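Long-range contacts in probable aminotransferase (Pseudomonas aeruginosa, PDB 5YKT), which is a probable class-III aminotransferase of the pyridoxal-phosphate-dependent family, a two-subunit protein modelled with 4'-deoxy-4'-aminopyridoxal-5'-phosphate in its pocket: residues Arg106-Met111 / Asn332-Ala337; Leu224-Met229 / Glu260-Ser265. The protein carries 1 engineered substitution. All coordinates share one frame; numbering follows the deposited sequence. Where two conformers were deposited one is given.

Contact 1. Residues Arg106-Met111 / Asn332-Ala337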
ATOM      1  N   ARG A 106      10.761   0.186 -19.677  1.00 18.80           N
ATOM      2  CA  ARG A 106      10.140   1.287 -20.430  1.00 18.28           C
ATOM      3  C   ARG A 106       9.216   2.178 -19.611  1.00 15.12           C
ATOM      4  O   ARG A 106       8.345   2.861 -20.169  1.00 17.90           O
ATOM      5  CB  ARG A 106       9.437   0.754 -21.683  1.00 24.07           C
ATOM      6  CG  ARG A 106       8.271  -0.166 -21.435  1.00 20.72           C
ATOM      7  CD  ARG A 106       7.730  -0.655 -22.773  1.00 33.59           C
ATOM      8  NE  ARG A 106       6.547  -1.502 -22.618  1.00 31.52           N
ATOM      9  CZ  ARG A 106       5.864  -2.054 -23.626  1.00 48.92           C
ATOM     10  NH1 ARG A 106       6.222  -1.845 -24.894  1.00 65.52           N
ATOM     11  NH2 ARG A 106       4.804  -2.821 -23.361  1.00 43.94           N
ATOM     12  N   GLY A 107       9.439   2.202 -18.299  1.00 16.79           N
ATOM     13  CA  GLY A 107       8.743   3.125 -17.400  1.00 18.13           C
ATOM     14  C   GLY A 107       7.839   2.369 -16.457  1.00 16.45           C
ATOM     15  O   GLY A 107       6.837   1.792 -16.888  1.00 17.97           O
ATOM     16  N   SER A 108       8.168   2.388 -15.172  0.55 15.36           N
ATOM     17  CA  SER A 108       7.393   1.688 -14.158  0.55 14.39           C
ATOM     18  C   SER A 108       6.302   2.547 -13.533  0.55 19.07           C
ATOM     19  O   SER A 108       5.219   2.044 -13.266  0.55 18.51           O
ATOM     20  CB  SER A 108       8.322   1.161 -13.068  0.55 21.32           C
ATOM     21  OG  SER A 108       9.362   0.392 -13.635  0.55 23.41           O
ATOM     22  N   THR A 109       6.592   3.831 -13.295  1.00 15.80           N
ATOM     23  CA  THR A 109       5.621   4.713 -12.656  1.00 16.73           C
ATOM     24  C   THR A 109       5.716   6.124 -13.228  1.00 19.32           C
ATOM     25  O   THR A 109       6.724   6.803 -13.101  1.00 19.72           O
ATOM     26  CB  THR A 109       5.681   4.610 -11.110  1.00 20.29           C
ATOM     27  OG1 THR A 109       4.468   5.139 -10.552  1.00 17.22           O
ATOM     28  CG2 THR A 109       6.889   5.307 -10.533  1.00 20.57           C
ATOM     29  N   LEU A 110       4.647   6.497 -13.915  1.00 16.27           N
ATOM     30  CA  LEU A 110       4.562   7.722 -14.679  1.00 17.32           C
ATOM     31  C   LEU A 110       3.466   8.674 -14.243  1.00 15.16           C
ATOM     32  O   LEU A 110       3.390   9.788 -14.786  1.00 17.19           O
ATOM     33  CB  LEU A 110       4.319   7.348 -16.140  1.00 18.56           C
ATOM     34  CG  LEU A 110       5.478   6.538 -16.745  1.00 26.59           C
ATOM     35  CD1 LEU A 110       4.902   5.344 -17.488  1.00 34.32           C
ATOM     36  CD2 LEU A 110       6.312   7.435 -17.628  1.00 28.61           C
ATOM     37  N   MET A 111       2.620   8.252 -13.292  1.00 14.60           N
ATOM     38  CA  MET A 111       1.387   8.978 -12.970  1.00 15.73           C
ATOM     39  C   MET A 111       0.477   9.089 -14.201  1.00 16.70           C
ATOM     40  O   MET A 111      -0.339  10.001 -14.316  1.00 15.48           O
ATOM     41  CB  MET A 111       1.728  10.365 -12.353  1.00 15.84           C
ATOM     42  CG  MET A 111       0.564  11.137 -11.738  1.00 21.11           C
ATOM     43  SD  MET A 111      -0.540  10.170 -10.701  1.00 17.43           S
ATOM     44  CE  MET A 111       0.507   9.793  -9.295  1.00 21.12           C
ATOM     45  N   ASN A 332       0.001   2.000 -11.384  1.00 14.94           N
ATOM     46  CA  ASN A 332       1.168   2.275 -12.192  1.00 15.38           C
ATOM     47  C   ASN A 332       1.399   1.262 -13.306  1.00 14.29           C
ATOM     48  O   ASN A 332       0.792   0.169 -13.340  1.00 14.20           O
ATOM     49  CB  ASN A 332       2.402   2.559 -11.325  1.00 14.27           C
ATOM     50  CG  ASN A 332       3.084   1.344 -10.749  1.00 19.33           C
ATOM     51  OD1 ASN A 332       2.999   0.226 -11.247  1.00 16.55           O
ATOM     52  ND2 ASN A 332       3.883   1.598  -9.710  1.00 22.68           N
ATOM     53  N   ALA A 333       2.239   1.666 -14.254  1.00 14.62           N
ATOM     54  CA  ALA A 333       2.476   0.871 -15.452  1.00 14.81           C
ATOM     55  C   ALA A 333       2.944  -0.532 -15.133  1.00 16.78           C
ATOM     56  O   ALA A 333       2.564  -1.489 -15.811  1.00 15.83           O
ATOM     57  CB  ALA A 333       3.482   1.576 -16.345  1.00 17.87           C
ATOM     58  N   LEU A 334       3.796  -0.659 -14.116  1.00 15.11           N
ATOM     59  CA  LEU A 334       4.332  -1.957 -13.749  1.00 15.98           C
ATOM     60  C   LEU A 334       3.250  -2.890 -13.238  1.00 15.16           C
ATOM     61  O   LEU A 334       3.154  -4.043 -13.664  1.00 15.52           O
ATOM     62  CB  LEU A 334       5.448  -1.780 -12.711  1.00 19.88           C
ATOM     63  CG  LEU A 334       6.433  -2.907 -12.577  1.00 23.30           C
ATOM     64  CD1 LEU A 334       7.184  -3.134 -13.890  1.00 26.48           C
ATOM     65  CD2 LEU A 334       7.410  -2.564 -11.465  1.00 19.81           C
ATOM     66  N   GLN A 335       2.380  -2.382 -12.363  1.00 14.13           N
ATOM     67  CA  GLN A 335       1.258  -3.163 -11.865  1.00 13.06           C
ATOM     68  C   GLN A 335       0.380  -3.637 -13.025  1.00 12.53           C
ATOM     69  O   GLN A 335      -0.038  -4.791 -13.076  1.00 14.12           O
ATOM     70  CB  GLN A 335       0.389  -2.332 -10.927  1.00 12.92           C
ATOM     71  CG  GLN A 335       0.988  -1.950  -9.594  1.00 15.52           C
ATOM     72  CD  GLN A 335       0.019  -1.086  -8.829  1.00 14.21           C
ATOM     73  OE1 GLN A 335      -0.581  -0.156  -9.389  1.00 16.92           O
ATOM     74  NE2 GLN A 335      -0.187  -1.409  -7.550  1.00 15.35           N
ATOM     75  N   LEU A 336       0.035  -2.723 -13.927  1.00 13.91           N
ATOM     76  CA  LEU A 336      -0.897  -3.049 -15.004  1.00 12.86           C
ATOM     77  C   LEU A 336      -0.287  -4.071 -15.973  1.00 15.30           C
ATOM     78  O   LEU A 336      -0.996  -4.953 -16.458  1.00 13.46           O
ATOM     79  CB  LEU A 336      -1.365  -1.794 -15.748  1.00 13.24           C
ATOM     80  CG  LEU A 336      -2.589  -1.061 -15.162  1.00 14.40           C
ATOM     81  CD1 LEU A 336      -3.836  -1.893 -15.340  1.00 16.54           C
ATOM     82  CD2 LEU A 336      -2.453  -0.694 -13.688  1.00 14.75           C
ATOM     83  N   ALA A 337       1.021  -3.982 -16.229  1.00 13.62           N
ATOM     84  CA  ALA A 337       1.697  -4.971 -17.055  1.00 14.37           C
ATOM     85  C   ALA A 337       1.614  -6.361 -16.432  1.00 14.37           C
ATOM     86  O   ALA A 337       1.332  -7.329 -17.124  1.00 14.35           O
ATOM     87  CB  ALA A 337       3.152  -4.598 -17.284  1.00 15.26           C
TER
HETATM   88  O   HOH W   1       2.249   4.781 -14.456  1.00 16.62           O

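Contact 2. Residues Leu224-Met229 / Glu260-Ser265. With PMP (4'-deoxy-4'-aminopyridoxal-5'-phosphate), chain C.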
ATOM      1  N   LEU A 224     -18.996  -5.219   4.875  1.00 16.93           N
ATOM      2  CA  LEU A 224     -17.739  -5.676   4.287  1.00 13.34           C
ATOM      3  C   LEU A 224     -17.528  -7.118   4.728  1.00 15.75           C
ATOM      4  O   LEU A 224     -17.566  -7.397   5.910  1.00 16.60           O
ATOM      5  CB  LEU A 224     -16.572  -4.816   4.772  1.00 15.28           C
ATOM      6  CG  LEU A 224     -15.145  -5.272   4.418  1.00 14.78           C
ATOM      7  CD1 LEU A 224     -14.968  -5.361   2.907  1.00 17.89           C
ATOM      8  CD2 LEU A 224     -14.103  -4.314   4.976  1.00 16.63           C
ATOM      9  N   THR A 225     -17.291  -8.023   3.778  1.00 16.38           N
ATOM     10  CA  THR A 225     -17.128  -9.438   4.125  1.00 15.51           C
ATOM     11  C   THR A 225     -16.435 -10.237   3.044  1.00 15.98           C
ATOM     12  O   THR A 225     -16.565  -9.947   1.853  1.00 17.01           O
ATOM     13  CB  THR A 225     -18.501 -10.094   4.387  1.00 22.08           C
ATOM     14  OG1 THR A 225     -18.323 -11.423   4.900  1.00 20.92           O
ATOM     15  CG2 THR A 225     -19.410 -10.126   3.136  1.00 21.43           C
ATOM     16  N   GLU A 226     -15.703 -11.275   3.457  1.00 16.44           N
ATOM     17  CA  GLU A 226     -15.379 -12.338   2.517  1.00 14.92           C
ATOM     18  C   GLU A 226     -16.675 -13.120   2.258  1.00 18.26           C
ATOM     19  O   GLU A 226     -17.529 -13.197   3.133  1.00 17.87           O
ATOM     20  CB  GLU A 226     -14.368 -13.299   3.098  1.00 15.15           C
ATOM     21  CG  GLU A 226     -12.998 -12.727   3.383  1.00 15.31           C
ATOM     22  CD  GLU A 226     -12.061 -13.823   3.815  1.00 17.76           C
ATOM     23  OE1 GLU A 226     -11.417 -14.409   2.924  1.00 17.62           O
ATOM     24  OE2 GLU A 226     -12.021 -14.135   5.035  1.00 17.29           O
ATOM     25  N   PRO A 227     -16.822 -13.706   1.065  1.00 16.40           N
ATOM     26  CA  PRO A 227     -18.021 -14.537   0.815  1.00 18.18           C
ATOM     27  C   PRO A 227     -17.982 -15.901   1.509  1.00 19.92           C
ATOM     28  O   PRO A 227     -19.015 -16.588   1.622  1.00 19.49           O
ATOM     29  CB  PRO A 227     -18.016 -14.684  -0.699  1.00 19.66           C
ATOM     30  CG  PRO A 227     -16.559 -14.605  -1.089  1.00 18.69           C
ATOM     31  CD  PRO A 227     -15.909 -13.664  -0.102  1.00 17.80           C
ATOM     32  N   PHE A 228     -16.798 -16.279   1.975  1.00 17.72           N
ATOM     33  CA  PHE A 228     -16.524 -17.529   2.641  1.00 19.45           C
ATOM     34  C   PHE A 228     -15.355 -17.127   3.531  1.00 20.55           C
ATOM     35  O   PHE A 228     -14.337 -16.643   3.010  1.00 17.49           O
ATOM     36  CB  PHE A 228     -16.137 -18.528   1.542  1.00 19.82           C
ATOM     37  CG  PHE A 228     -15.972 -19.944   1.984  1.00 21.77           C
ATOM     38  CD1 PHE A 228     -14.871 -20.335   2.726  1.00 29.53           C
ATOM     39  CD2 PHE A 228     -16.866 -20.919   1.543  1.00 21.42           C
ATOM     40  CE1 PHE A 228     -14.716 -21.655   3.095  1.00 36.56           C
ATOM     41  CE2 PHE A 228     -16.696 -22.255   1.908  1.00 25.31           C
ATOM     42  CZ  PHE A 228     -15.617 -22.613   2.680  1.00 32.38           C
ATOM     43  N   MET A 229     -15.488 -17.217   4.860  1.00 18.84           N
ATOM     44  CA  MET A 229     -14.425 -16.667   5.716  1.00 20.15           C
ATOM     45  C   MET A 229     -13.214 -17.580   5.674  1.00 18.30           C
ATOM     46  O   MET A 229     -13.378 -18.802   5.694  1.00 19.58           O
ATOM     47  CB  MET A 229     -14.887 -16.471   7.152  1.00 19.63           C
ATOM     48  CG  MET A 229     -16.124 -15.593   7.267  1.00 19.51           C
ATOM     49  SD  MET A 229     -16.640 -15.302   8.971  1.00 21.33           S
ATOM     50  CE  MET A 229     -15.364 -14.168   9.551  1.00 20.15           C
ATOM     51  N   GLU A 260     -12.524 -10.721  -2.027  1.00 14.69           N
ATOM     52  CA  GLU A 260     -12.111 -12.002  -2.590  1.00 14.36           C
ATOM     53  C   GLU A 260     -10.594 -12.203  -2.601  1.00 16.86           C
ATOM     54  O   GLU A 260     -10.076 -13.062  -3.320  1.00 16.24           O
ATOM     55  CB  GLU A 260     -12.694 -12.164  -3.994  1.00 15.87           C
ATOM     56  CG  GLU A 260     -14.215 -12.273  -3.966  1.00 18.74           C
ATOM     57  CD  GLU A 260     -14.748 -13.539  -4.613  1.00 20.96           C
ATOM     58  OE1 GLU A 260     -14.092 -14.602  -4.509  1.00 20.77           O
ATOM     59  OE2 GLU A 260     -15.856 -13.473  -5.167  1.00 21.53           O
ATOM     60  N   THR A 261      -9.901 -11.454  -1.757  1.00 15.78           N
ATOM     61  CA  THR A 261      -8.452 -11.543  -1.648  1.00 15.27           C
ATOM     62  C   THR A 261      -7.962 -12.986  -1.471  1.00 16.21           C
ATOM     63  O   THR A 261      -6.937 -13.344  -2.056  1.00 15.89           O
ATOM     64  CB  THR A 261      -7.968 -10.625  -0.514  1.00 17.85           C
ATOM     65  OG1 THR A 261      -8.272  -9.274  -0.887  1.00 16.84           O
ATOM     66  CG2 THR A 261      -6.463 -10.731  -0.267  1.00 18.17           C
ATOM     67  N   HIS A 262      -8.672 -13.777  -0.671  1.00 15.83           N
ATOM     68  CA  HIS A 262      -8.425 -15.220  -0.574  1.00 15.98           C
ATOM     69  C   HIS A 262      -9.370 -16.096  -1.383  1.00 17.61           C
ATOM     70  O   HIS A 262      -8.947 -17.138  -1.924  1.00 17.88           O
ATOM     71  CB  HIS A 262      -8.477 -15.695   0.883  1.00 15.09           C
ATOM     72  CG  HIS A 262      -7.270 -15.335   1.675  1.00 16.86           C
ATOM     73  ND1 HIS A 262      -7.226 -15.483   3.043  1.00 17.67           N
ATOM     74  CD2 HIS A 262      -6.046 -14.909   1.298  1.00 18.98           C
ATOM     75  CE1 HIS A 262      -6.031 -15.113   3.475  1.00 19.94           C
ATOM     76  NE2 HIS A 262      -5.299 -14.750   2.435  1.00 21.84           N
ATOM     77  N   THR A 263     -10.649 -15.734  -1.436  1.00 16.65           N
ATOM     78  CA  THR A 263     -11.652 -16.588  -2.061  1.00 16.67           C
ATOM     79  C   THR A 263     -11.539 -16.634  -3.593  1.00 16.55           C
ATOM     80  O   THR A 263     -12.215 -17.438  -4.223  1.00 16.40           O
ATOM     81  CB  THR A 263     -13.076 -16.249  -1.608  1.00 18.30           C
ATOM     82  OG1 THR A 263     -13.362 -14.889  -1.905  1.00 17.12           O
ATOM     83  CG2 THR A 263     -13.247 -16.505  -0.138  1.00 17.67           C
ATOM     84  N   ILE A 264     -10.654 -15.839  -4.178  1.00 15.11           N
ATOM     85  CA  ILE A 264     -10.221 -16.006  -5.571  1.00 15.70           C
ATOM     86  C   ILE A 264      -9.698 -17.426  -5.863  1.00 19.07           C
ATOM     87  O   ILE A 264      -9.703 -17.866  -7.003  1.00 19.21           O
ATOM     88  CB  ILE A 264      -9.198 -14.920  -5.979  1.00 17.39           C
ATOM     89  CG1 ILE A 264      -8.973 -14.860  -7.491  1.00 18.02           C
ATOM     90  CG2 ILE A 264      -7.881 -15.125  -5.248  1.00 15.92           C
ATOM     91  CD1 ILE A 264     -10.219 -14.644  -8.316  1.00 19.32           C
ATOM     92  N   SER A 265      -9.324 -18.178  -4.823  1.00 15.49           N
ATOM     93  CA  SER A 265      -9.019 -19.600  -5.011  1.00 16.56           C
ATOM     94  C   SER A 265     -10.179 -20.443  -5.543  1.00 18.23           C
ATOM     95  O   SER A 265      -9.947 -21.544  -6.029  1.00 19.93           O
ATOM     96  CB  SER A 265      -8.537 -20.214  -3.709  1.00 19.70           C
ATOM     97  OG  SER A 265      -9.589 -20.257  -2.747  1.00 29.00           O
TER
HETATM   98  N1  PMP C 501      -8.654  -9.114   2.705  1.00 13.14           N
HETATM   99  C2  PMP C 501      -8.483 -10.405   3.061  1.00 16.58           C
HETATM  100  C2A PMP C 501      -9.618 -11.391   2.999  1.00 14.00           C
HETATM  101  C3  PMP C 501      -7.152 -10.864   3.473  1.00 14.94           C
HETATM  102  O3  PMP C 501      -6.929 -12.147   3.838  1.00 17.59           O
HETATM  103  C4  PMP C 501      -6.039  -9.910   3.531  1.00 13.96           C
HETATM  104  C4A PMP C 501      -4.682 -10.389   3.963  1.00 16.99           C
HETATM  105  N4A PMP C 501      -4.298 -11.550   3.171  1.00 23.39           N
HETATM  106  C5  PMP C 501      -6.354  -8.527   3.124  1.00 12.71           C
HETATM  107  C6  PMP C 501      -7.652  -8.208   2.749  1.00 12.30           C
HETATM  108  C5A PMP C 501      -5.290  -7.458   3.178  1.00 15.43           C
HETATM  109  O4P PMP C 501      -4.287  -7.673   2.196  1.00 15.75           O
HETATM  110  P   PMP C 501      -2.911  -6.866   2.385  1.00 15.31           P
HETATM  111  O1P PMP C 501      -2.231  -7.397   3.598  1.00 15.15           O
HETATM  112  O2P PMP C 501      -3.349  -5.416   2.467  1.00 14.58           O
HETATM  113  O3P PMP C 501      -2.155  -7.199   1.133  1.00 15.15           O
HETATM  114  O   HOH W   2     -11.316 -13.505   0.420  1.00 15.37           O

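Contact 1. Residues Arg106-Met111 / Asn332-Ala337
N332 meets S108 and T109 where a capping box opens helix 333-346. The loop that follows helix 94-104 crosses this helix start. The N332 side chain lies against the loop through its CB and amide carbon. Its CB lies 3.4 Å from T109 OG1, and the two side chains run at a slant to each other. With chi1 at 79°, CG sits between the backbone N and the carbonyl carbon, which turns the amide back over the helix start. CG itself packs 3.4 Å from S108 O. At the tip, OD1 takes a nearly straight bond from Q335 N (2.9 Å, 170° at the hydrogen). ND2 donates to G291 O of the second subunit, so both ends of the amide are held. Q335 closes the box by accepting N332 N on its OE1 (3.0 Å). This bond is bent, and N332 N approaches from a tilt of 26° to the plane of the Q335 amide.

The loop supplies another acceptor to the first turn. L334 N donates to S108 O (3.2 Å), in the carbonyl plane and on a lone pair. Next to it, A333 CB packs 3.4 Å from G107 O. G107 O also accepts from Q103 on helix 94-104. A water also joins the segments: it accepts from A333 N (3.1 Å) and from L110 N (3.0 Å).

Contact 2. Residues Leu224-Met229 / Glu260-Ser265
E226 and H262 converge beside PMP, in the ligand pocket at the C-terminal ends of strands 220-225 and 255-259 of the large central sheet. The E226 chain is extended beyond CG (chi2 -174°), which carries its carboxylate to the PMP methyl; CD lies 3.5 Å from C2A. The carboxylate passes obliquely by H262, its plane 66° from that of the imidazole. OE1 comes within 3.8 Å of H262 CB. The H262 ring turns one face to the ligand phenolic oxygen, and CE1 is 3.1 Å from PMP O3, which sits toward the rim of the ring. T261 packs against one face of the pyridine ring, its CB 3.6 Å from PMP C2.

Farther from PMP, P227 and T263 meet. T263 OG1 faces the proline ring, 3.3 Å from P227 CG. The same hydroxyl donates to E260 OE1 (2.7 Å), reaching it from 47° out of the carboxylate plane. T263 CG2 packs against F228 O and CB and also touches P227 CD. E260 also accepts from the backbone N of Y271 and S272 at the start of helix 270-275, a setting that probably suits a negative charge.

The two segments are joined by water and by an outside hydroxyl. One water donates to E226 OE1 (2.7 Å) and accepts from H262 N. T230 OG1 bonds both E226 OE1 and H262 ND1. The glutamate oxygen is thus gripped twice, and the imidazole is tied to the same hydroxyl, so the two groups facing PMP are positioned as a linked pair.

Overall arrangement
Both contacts are buried, but they serve different parts of the fold. The centre of contact 2 is about 7 Å from the centre of the chain, that of contact 1 about 25 Å. Contact 2 lines the PMP pocket directly, and contact 1 faces the second subunit. Their centres are about 28 Å apart, their nearest atoms about 13 Å. In sequence, both segments of contact 2 fall between those of contact 1. The T109 side chain is about 9 Å from a bound PMP, but not the molecule at contact 2; it is presumably that of the second subunit. T328 of the second subunit also bonds the PMP at contact 2, so the subunit interface borders the pocket.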